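PDB 1I5G: tryparedoxin II from Crithidia fasciculata, which probably shuttles electrons from trypanothione to peroxidases as a thioredoxin-like redox protein, and is bound here to glutathionylspermidine. Local coordinates for residues D52-H57 / K83-A88; K61-M66 / K138-P143. The protein carries 1 engineered substitution. All blocks are in the same frame, centred on the assembly; numbering follows the deposited sequence.

Contact 1 of 2, residues D52-H57 / K83-A88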
ATOM      1  N   ASP A  52      -4.641  10.354  -7.140  1.00  6.44           N
ATOM      2  CA  ASP A  52      -5.931  10.860  -7.601  1.00  7.24           C
ATOM      3  C   ASP A  52      -6.997   9.830  -7.258  1.00  7.18           C
ATOM      4  O   ASP A  52      -8.118  10.133  -6.812  1.00  7.40           O
ATOM      5  CB  ASP A  52      -5.914  11.152  -9.108  1.00 10.42           C
ATOM      6  CG  ASP A  52      -5.062  12.364  -9.505  1.00 12.74           C
ATOM      7  OD1 ASP A  52      -4.698  13.174  -8.622  1.00 14.98           O
ATOM      8  OD2 ASP A  52      -4.782  12.486 -10.718  1.00 16.03           O
ATOM      9  N   PHE A  53      -6.732   8.533  -7.436  1.00  5.44           N
ATOM     10  CA  PHE A  53      -7.659   7.447  -7.153  1.00  4.79           C
ATOM     11  C   PHE A  53      -8.026   7.407  -5.671  1.00  5.66           C
ATOM     12  O   PHE A  53      -9.194   7.241  -5.311  1.00  4.88           O
ATOM     13  CB  PHE A  53      -7.039   6.108  -7.571  1.00  5.04           C
ATOM     14  CG  PHE A  53      -8.032   4.986  -7.599  1.00  4.81           C
ATOM     15  CD1 PHE A  53      -8.292   4.236  -6.460  1.00  4.51           C
ATOM     16  CD2 PHE A  53      -8.722   4.671  -8.760  1.00  4.46           C
ATOM     17  CE1 PHE A  53      -9.195   3.219  -6.484  1.00  5.03           C
ATOM     18  CE2 PHE A  53      -9.637   3.652  -8.800  1.00  4.97           C
ATOM     19  CZ  PHE A  53      -9.875   2.927  -7.643  1.00  4.75           C
ATOM     20  N   TYR A  54      -7.012   7.555  -4.835  1.00  4.10           N
ATOM     21  CA  TYR A  54      -7.187   7.574  -3.394  1.00  4.41           C
ATOM     22  C   TYR A  54      -8.048   8.768  -2.952  1.00  5.54           C
ATOM     23  O   TYR A  54      -8.946   8.622  -2.142  1.00  5.98           O
ATOM     24  CB  TYR A  54      -5.851   7.661  -2.718  1.00  4.45           C
ATOM     25  CG  TYR A  54      -5.780   7.559  -1.234  1.00  4.32           C
ATOM     26  CD1 TYR A  54      -5.774   6.339  -0.574  1.00  3.79           C
ATOM     27  CD2 TYR A  54      -5.707   8.698  -0.462  1.00  4.68           C
ATOM     28  CE1 TYR A  54      -5.686   6.215   0.772  1.00  3.99           C
ATOM     29  CE2 TYR A  54      -5.612   8.595   0.921  1.00  4.70           C
ATOM     30  CZ  TYR A  54      -5.609   7.345   1.547  1.00  4.40           C
ATOM     31  OH  TYR A  54      -5.495   7.279   2.923  1.00  5.53           O
ATOM     32  N   LYS A  55      -7.768   9.955  -3.493  1.00  6.68           N
ATOM     33  CA  LYS A  55      -8.571  11.109  -3.093  1.00  8.16           C
ATOM     34  C   LYS A  55     -10.007  10.908  -3.533  1.00  8.91           C
ATOM     35  O   LYS A  55     -10.954  11.227  -2.822  1.00  8.67           O
ATOM     36  CB  LYS A  55      -7.978  12.376  -3.702  1.00 11.26           C
ATOM     37  CG  LYS A  55      -6.613  12.702  -3.138  1.00 14.54           C
ATOM     38  CD  LYS A  55      -6.027  13.951  -3.801  1.00 17.13           C
ATOM     39  CE  LYS A  55      -4.617  14.312  -3.391  1.00 18.27           C
ATOM     40  NZ  LYS A  55      -4.024  15.353  -4.292  1.00 20.61           N
ATOM     41  N   ALA A  56     -10.230  10.358  -4.714  1.00  6.33           N
ATOM     42  CA  ALA A  56     -11.580  10.168  -5.207  1.00  7.52           C
ATOM     43  C   ALA A  56     -12.388   9.121  -4.467  1.00  7.21           C
ATOM     44  O   ALA A  56     -13.585   9.273  -4.213  1.00  8.29           O
ATOM     45  CB  ALA A  56     -11.538   9.834  -6.693  1.00  7.25           C
ATOM     46  N   HIS A  57     -11.733   8.015  -4.104  1.00  5.92           N
ATOM     47  CA  HIS A  57     -12.414   6.786  -3.710  1.00  5.20           C
ATOM     48  C   HIS A  57     -12.107   6.180  -2.340  1.00  4.43           C
ATOM     49  O   HIS A  57     -12.847   5.285  -1.944  1.00  5.44           O
ATOM     50  CB  HIS A  57     -12.148   5.717  -4.780  1.00  5.85           C
ATOM     51  CG  HIS A  57     -12.471   6.139  -6.180  1.00  5.66           C
ATOM     52  ND1 HIS A  57     -13.741   6.524  -6.552  1.00  7.97           N
ATOM     53  CD2 HIS A  57     -11.702   6.217  -7.291  1.00  6.45           C
ATOM     54  CE1 HIS A  57     -13.719   6.836  -7.836  1.00  8.15           C
ATOM     55  NE2 HIS A  57     -12.499   6.656  -8.321  1.00  6.94           N
ATOM     56  N   LYS A  83       5.398  12.680  -0.407  1.00  5.44           N
ATOM     57  CA  LYS A  83       4.522  13.037  -1.531  1.00  7.95           C
ATOM     58  C   LYS A  83       3.179  12.341  -1.444  1.00  8.34           C
ATOM     59  O   LYS A  83       2.295  12.652  -2.232  1.00  9.13           O
ATOM     60  CB  LYS A  83       5.156  12.645  -2.865  1.00  9.32           C
ATOM     61  CG  LYS A  83       6.511  13.311  -3.075  1.00 11.18           C
ATOM     62  CD  LYS A  83       7.276  12.927  -4.338  1.00 12.90           C
ATOM     63  CE  LYS A  83       8.582  13.722  -4.555  1.00 15.53           C
ATOM     64  NZ  LYS A  83       9.238  13.290  -5.843  1.00 18.56           N
ATOM     65  N   MET A  84       2.992  11.398  -0.531  1.00  5.84           N
ATOM     66  CA  MET A  84       1.812  10.521  -0.518  1.00  6.15           C
ATOM     67  C   MET A  84       0.883  10.796   0.634  1.00  6.05           C
ATOM     68  O   MET A  84       1.356  11.147   1.723  1.00  6.54           O
ATOM     69  CB  MET A  84       2.301   9.072  -0.420  1.00  5.08           C
ATOM     70  CG  MET A  84       3.225   8.660  -1.533  1.00  4.74           C
ATOM     71  SD  MET A  84       3.958   7.016  -1.237  1.00  4.07           S
ATOM     72  CE  MET A  84       5.055   6.918  -2.603  1.00  5.76           C
ATOM     73  N   PRO A  85      -0.424  10.644   0.423  1.00  5.71           N
ATOM     74  CA  PRO A  85      -1.421  10.933   1.451  1.00  6.23           C
ATOM     75  C   PRO A  85      -1.830   9.790   2.354  1.00  5.41           C
ATOM     76  O   PRO A  85      -2.642   9.996   3.257  1.00  7.61           O
ATOM     77  CB  PRO A  85      -2.593  11.404   0.579  1.00  6.56           C
ATOM     78  CG  PRO A  85      -2.489  10.448  -0.583  1.00  6.38           C
ATOM     79  CD  PRO A  85      -1.041  10.281  -0.860  1.00  6.49           C
ATOM     80  N   TRP A  86      -1.274   8.590   2.107  1.00  4.09           N
ATOM     81  CA  TRP A  86      -1.743   7.359   2.746  1.00  4.26           C
ATOM     82  C   TRP A  86      -0.779   6.849   3.801  1.00  2.96           C
ATOM     83  O   TRP A  86      -0.022   7.652   4.342  1.00  4.21           O
ATOM     84  CB  TRP A  86      -2.072   6.326   1.662  1.00  3.47           C
ATOM     85  CG  TRP A  86      -0.992   6.166   0.664  1.00  2.87           C
ATOM     86  CD1 TRP A  86       0.299   5.737   0.867  1.00  2.95           C
ATOM     87  CD2 TRP A  86      -1.073   6.442  -0.722  1.00  3.48           C
ATOM     88  NE1 TRP A  86       1.012   5.733  -0.298  1.00  2.95           N
ATOM     89  CE2 TRP A  86       0.182   6.160  -1.308  1.00  3.44           C
ATOM     90  CE3 TRP A  86      -2.111   6.909  -1.554  1.00  4.22           C
ATOM     91  CZ2 TRP A  86       0.426   6.340  -2.672  1.00  3.46           C
ATOM     92  CZ3 TRP A  86      -1.863   7.060  -2.895  1.00  4.20           C
ATOM     93  CH2 TRP A  86      -0.630   6.805  -3.441  1.00  4.53           C
ATOM     94  N   LEU A  87      -0.773   5.577   4.146  1.00  2.69           N
ATOM     95  CA  LEU A  87       0.028   5.006   5.211  1.00  2.66           C
ATOM     96  C   LEU A  87       1.334   4.443   4.657  1.00  2.26           C
ATOM     97  O   LEU A  87       1.499   4.282   3.437  1.00  3.05           O
ATOM     98  CB  LEU A  87      -0.743   3.884   5.904  1.00  3.22           C
ATOM     99  CG  LEU A  87      -2.119   4.282   6.454  1.00  5.27           C
ATOM    100  CD1 LEU A  87      -2.735   3.136   7.222  1.00  5.89           C
ATOM    101  CD2 LEU A  87      -2.067   5.578   7.315  1.00  5.62           C
ATOM    102  N   ALA A  88       2.263   4.129   5.550  1.00  3.15           N
ATOM    103  CA  ALA A  88       3.449   3.413   5.138  1.00  2.69           C
ATOM    104  C   ALA A  88       3.905   2.478   6.222  1.00  2.16           C
ATOM    105  O   ALA A  88       3.819   2.732   7.419  1.00  3.14           O
ATOM    106  CB  ALA A  88       4.588   4.359   4.776  1.00  3.40           C
TER
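Tyr-54 OH lies 3.8 Å from Trp-86 CA and equally near Trp-86 CB, while its polar need is met by a hydrogen bond to Glu-64 OE2 on strand 63-69. The contact belongs to the thioredoxin fold: residues 52-57 are the last turns of helix 41-57, and residues 83-88 form the loop shortly after helix 74-81 and the start of strand 87-88, so Tyr-54 joins the helix to the loop that leads into a sheet strand. With CG anti to the backbone N (chi1 -174°), the phenol extends away from the helix, and Pro-85 and Trp-86 both approach it from the same side. The aromatic pair is T-shaped. The benzo ring of Trp-86 turns its edge to the tyrosine face, with centroids 5.4 Å apart and planes at 76°, and CE3 is the atom that presses in, 3.7 Å from Tyr-54 CG. Further along the same face, Trp-86 CB forms a CH-pi contact, 4.1 Å from the ring centroid and off-centre. Pro-85 approaches obliquely, its CG 3.7 Å from Tyr-54 CD2, and it also touches Ile-51, three residues earlier on the helix. The indole is itself backed by its own loop, since Met-84 CB and Pro-85 CD sit over one of its faces. Its chi1 of 49° sets CG between the backbone N and the carbonyl carbon, folding the indole back beneath Met-84 and Pro-85 and against Leu-50, Ile-51 and Val-65. Tyr-54 and Trp-86 make no polar bond to each other; the phenol oxygen only brushes Trp-86 CA and CB. At the helix end of the phenol, the indole edge continues past the ring, so that Trp-86 CZ3 lies 4.0 Å from Tyr-54 CB.

Contact 2 of 2, residues K61-M66 / K138-P143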
ATOM      1  N   LYS A  61     -15.230   3.992  -1.097  1.00  7.09           N
ATOM      2  CA  LYS A  61     -15.016   2.582  -1.404  1.00  7.45           C
ATOM      3  C   LYS A  61     -14.339   1.882  -0.217  1.00  5.88           C
ATOM      4  O   LYS A  61     -14.060   0.683  -0.317  1.00  7.30           O
ATOM      5  CB  LYS A  61     -14.185   2.405  -2.676  1.00  9.35           C
ATOM      6  CG  LYS A  61     -14.792   2.954  -3.949  1.00 12.40           C
ATOM      7  CD  LYS A  61     -16.024   2.211  -4.417  1.00 14.29           C
ATOM      8  CE  LYS A  61     -16.490   2.745  -5.762  1.00 15.55           C
ATOM      9  NZ  LYS A  61     -17.964   2.632  -5.938  1.00 18.54           N
ATOM     10  N   ASN A  62     -14.092   2.612   0.864  1.00  4.87           N
ATOM     11  CA  ASN A  62     -13.608   2.053   2.125  1.00  4.37           C
ATOM     12  C   ASN A  62     -12.315   1.249   2.033  1.00  3.87           C
ATOM     13  O   ASN A  62     -12.247   0.088   2.396  1.00  4.47           O
ATOM     14  CB  ASN A  62     -14.718   1.237   2.815  1.00  5.67           C
ATOM     15  CG  ASN A  62     -14.455   1.037   4.282  1.00  5.78           C
ATOM     16  OD1 ASN A  62     -13.941   1.966   4.926  1.00  7.86           O
ATOM     17  ND2 ASN A  62     -14.789  -0.133   4.804  1.00  6.89           N
ATOM     18  N   PHE A  63     -11.306   1.957   1.532  1.00  3.31           N
ATOM     19  CA  PHE A  63     -10.003   1.317   1.425  1.00  2.90           C
ATOM     20  C   PHE A  63      -8.906   2.216   1.973  1.00  3.04           C
ATOM     21  O   PHE A  63      -9.095   3.433   2.159  1.00  3.65           O
ATOM     22  CB  PHE A  63      -9.671   0.813   0.004  1.00  2.41           C
ATOM     23  CG  PHE A  63      -9.456   1.865  -1.021  1.00  3.13           C
ATOM     24  CD1 PHE A  63      -8.266   2.491  -1.226  1.00  3.28           C
ATOM     25  CD2 PHE A  63     -10.507   2.252  -1.842  1.00  3.87           C
ATOM     26  CE1 PHE A  63      -8.119   3.469  -2.210  1.00  3.36           C
ATOM     27  CE2 PHE A  63     -10.372   3.229  -2.835  1.00  4.30           C
ATOM     28  CZ  PHE A  63      -9.166   3.855  -3.014  1.00  4.42           C
ATOM     29  N   GLU A  64      -7.751   1.619   2.231  1.00  2.87           N
ATOM     30  CA  GLU A  64      -6.534   2.305   2.655  1.00  2.78           C
ATOM     31  C   GLU A  64      -5.385   1.862   1.737  1.00  2.80           C
ATOM     32  O   GLU A  64      -5.460   0.775   1.174  1.00  2.92           O
ATOM     33  CB  GLU A  64      -6.214   1.983   4.115  1.00  3.65           C
ATOM     34  CG  GLU A  64      -5.097   2.806   4.737  1.00  4.75           C
ATOM     35  CD  GLU A  64      -5.322   4.273   4.508  1.00  4.43           C
ATOM     36  OE1 GLU A  64      -6.057   4.858   5.345  1.00  7.63           O
ATOM     37  OE2 GLU A  64      -4.824   4.838   3.549  1.00  4.12           O
ATOM     38  N   VAL A  65      -4.344   2.671   1.596  1.00  2.13           N
ATOM     39  CA  VAL A  65      -3.146   2.294   0.865  1.00  2.27           C
ATOM     40  C   VAL A  65      -1.997   2.342   1.852  1.00  2.79           C
ATOM     41  O   VAL A  65      -1.905   3.238   2.694  1.00  3.61           O
ATOM     42  CB  VAL A  65      -2.908   3.192  -0.368  1.00  2.82           C
ATOM     43  CG1 VAL A  65      -1.554   3.000  -0.997  1.00  3.11           C
ATOM     44  CG2 VAL A  65      -4.056   3.091  -1.380  1.00  3.32           C
ATOM     45  N   MET A  66      -1.093   1.363   1.749  1.00  2.45           N
ATOM     46  CA  MET A  66       0.106   1.319   2.558  1.00  3.57           C
ATOM     47  C   MET A  66       1.334   1.143   1.689  1.00  3.24           C
ATOM     48  O   MET A  66       1.478   0.114   1.032  1.00  2.84           O
ATOM     49  CB  MET A  66       0.067   0.213   3.576  1.00  6.18           C
ATOM     50  CG  MET A  66       1.155   0.460   4.617  1.00  8.79           C
ATOM     51  SD  MET A  66       1.209  -0.881   5.802  1.00 10.19           S
ATOM     52  CE  MET A  66      -0.431  -0.418   6.747  1.00  9.47           C
ATOM     53  N   LYS A 138     -15.529   1.732 -11.043  1.00  5.57           N
ATOM     54  CA  LYS A 138     -16.782   1.023 -11.356  1.00  5.86           C
ATOM     55  C   LYS A 138     -16.777  -0.452 -10.975  1.00  7.09           C
ATOM     56  O   LYS A 138     -17.783  -1.034 -10.574  1.00  8.12           O
ATOM     57  CB  LYS A 138     -17.165   1.177 -12.833  1.00  6.73           C
ATOM     58  CG  LYS A 138     -17.352   2.602 -13.301  1.00  6.71           C
ATOM     59  CD  LYS A 138     -17.515   2.694 -14.800  1.00  7.39           C
ATOM     60  CE  LYS A 138     -17.765   4.146 -15.150  1.00  7.58           C
ATOM     61  NZ  LYS A 138     -17.825   4.369 -16.634  1.00  9.22           N
ATOM     62  N   ASP A 139     -15.625  -1.118 -11.082  1.00  6.24           N
ATOM     63  CA  ASP A 139     -15.496  -2.545 -10.852  1.00  6.84           C
ATOM     64  C   ASP A 139     -14.618  -2.872  -9.672  1.00  5.61           C
ATOM     65  O   ASP A 139     -14.225  -4.007  -9.441  1.00  5.30           O
ATOM     66  CB  ASP A 139     -14.901  -3.215 -12.092  1.00  8.62           C
ATOM     67  CG  ASP A 139     -15.816  -3.194 -13.300  1.00 11.37           C
ATOM     68  OD1 ASP A 139     -17.043  -3.281 -13.121  1.00 12.86           O
ATOM     69  OD2 ASP A 139     -15.296  -3.094 -14.445  1.00 16.08           O
ATOM     70  N   PHE A 140     -14.311  -1.844  -8.904  1.00  4.46           N
ATOM     71  CA  PHE A 140     -13.527  -2.011  -7.658  1.00  5.70           C
ATOM     72  C   PHE A 140     -14.224  -3.034  -6.762  1.00  6.68           C
ATOM     73  O   PHE A 140     -15.477  -3.015  -6.685  1.00  9.10           O
ATOM     74  CB  PHE A 140     -13.557  -0.681  -6.900  1.00  6.49           C
ATOM     75  CG  PHE A 140     -12.864  -0.736  -5.562  1.00  5.84           C
ATOM     76  CD1 PHE A 140     -13.535  -1.140  -4.409  1.00  7.37           C
ATOM     77  CD2 PHE A 140     -11.532  -0.386  -5.463  1.00  6.82           C
ATOM     78  CE1 PHE A 140     -12.848  -1.171  -3.202  1.00  7.88           C
ATOM     79  CE2 PHE A 140     -10.863  -0.426  -4.254  1.00  8.01           C
ATOM     80  CZ  PHE A 140     -11.521  -0.817  -3.142  1.00  7.82           C
ATOM     81  N   PRO A 141     -13.508  -3.925  -6.069  1.00  6.09           N
ATOM     82  CA  PRO A 141     -12.041  -4.041  -5.961  1.00  6.26           C
ATOM     83  C   PRO A 141     -11.353  -5.005  -6.928  1.00  5.43           C
ATOM     84  O   PRO A 141     -10.262  -5.488  -6.658  1.00  5.10           O
ATOM     85  CB  PRO A 141     -11.869  -4.622  -4.559  1.00  7.94           C
ATOM     86  CG  PRO A 141     -13.165  -5.179  -4.213  1.00  8.66           C
ATOM     87  CD  PRO A 141     -14.199  -4.965  -5.279  1.00  8.12           C
ATOM     88  N   TRP A 142     -11.979  -5.270  -8.055  1.00  4.66           N
ATOM     89  CA  TRP A 142     -11.357  -6.050  -9.106  1.00  5.42           C
ATOM     90  C   TRP A 142     -10.875  -7.415  -8.626  1.00  5.58           C
ATOM     91  O   TRP A 142      -9.719  -7.787  -8.812  1.00  5.74           O
ATOM     92  CB  TRP A 142     -10.232  -5.255  -9.747  1.00  5.57           C
ATOM     93  CG  TRP A 142     -10.483  -3.817  -9.964  1.00  4.51           C
ATOM     94  CD1 TRP A 142     -11.351  -3.227 -10.862  1.00  4.34           C
ATOM     95  CD2 TRP A 142      -9.871  -2.743  -9.250  1.00  4.08           C
ATOM     96  NE1 TRP A 142     -11.277  -1.862 -10.731  1.00  5.03           N
ATOM     97  CE2 TRP A 142     -10.366  -1.536  -9.762  1.00  3.93           C
ATOM     98  CE3 TRP A 142      -8.911  -2.693  -8.241  1.00  4.42           C
ATOM     99  CZ2 TRP A 142      -9.941  -0.291  -9.294  1.00  4.34           C
ATOM    100  CZ3 TRP A 142      -8.491  -1.490  -7.784  1.00  5.50           C
ATOM    101  CH2 TRP A 142      -8.998  -0.303  -8.291  1.00  4.98           C
ATOM    102  N   PRO A 143     -11.755  -8.193  -8.018  1.00  6.72           N
ATOM    103  CA  PRO A 143     -11.267  -9.448  -7.450  1.00  7.22           C
ATOM    104  C   PRO A 143     -10.683 -10.344  -8.537  1.00  7.89           C
ATOM    105  O   PRO A 143     -11.257 -10.527  -9.617  1.00  9.42           O
ATOM    106  CB  PRO A 143     -12.520 -10.091  -6.879  1.00  7.57           C
ATOM    107  CG  PRO A 143     -13.648  -9.455  -7.642  1.00  7.62           C
ATOM    108  CD  PRO A 143     -13.206  -8.002  -7.845  1.00  7.41           C
TER
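Phe-140 CB points toward Lys-61 and Phe-63, and with CG anti to the backbone N (chi1 176°) the ring reaches out from its loop to them. The two sides of the ring, CD1/CE1 and CD2/CE2, then meet different residues. CD1 lies 4.0 Å from Lys-61 CB, and CE1 is 3.6 Å from Lys-61 O. Measured to the ring as a whole, Lys-61 CB makes a CH-pi contact over one face, 21° off the normal, while the amine end of the lysine leads away. Pro-141, joined to Phe-140 by a cis peptide bond, lays its CB over the centre of the opposite face. In the thioredoxin fold seen here, this is how the C-terminal loop after helix 127-133 closes over the start of strand 63-69. On the other side CE2 comes 3.6 Å from Phe-63 CD2. A serine here would probably strip the apolar cover from Lys-61 CB, open a gap beside Phe-63 CD2 and leave Pro-141 without a ring to lie on. The tip, CZ, makes the closest approach, 3.5 Å from Phe-63 CD2. The planes of the Phe-63 and Phe-140 rings are inclined at 32°. The Phe-63 ring also meets Phe-32 edge-to-face.

Contacts 1 and 2 have centres 12 Å apart and adjoin through helix 41-57 and strand 63-69, which follow each other in the chain. Glu-64 OE2 is a polar junction between them: it takes Tyr-54 OH at 2.6 Å and the backbone N of Val-65 at 3.0 Å. Strands 87-88 and 63-69 are parallel neighbours in the sheet, joined by the bond from Leu-87 N to Val-65 O, 3.0 Å, and His-57 O packs 3.3 Å from Phe-63 CE2. Neither contact contributes a residue to the glutathionylspermidine pocket, which includes Trp-39, Cys-40 and Pro-42; contact 1 lies at the C-terminal end of the helix whose start adjoins that pocket.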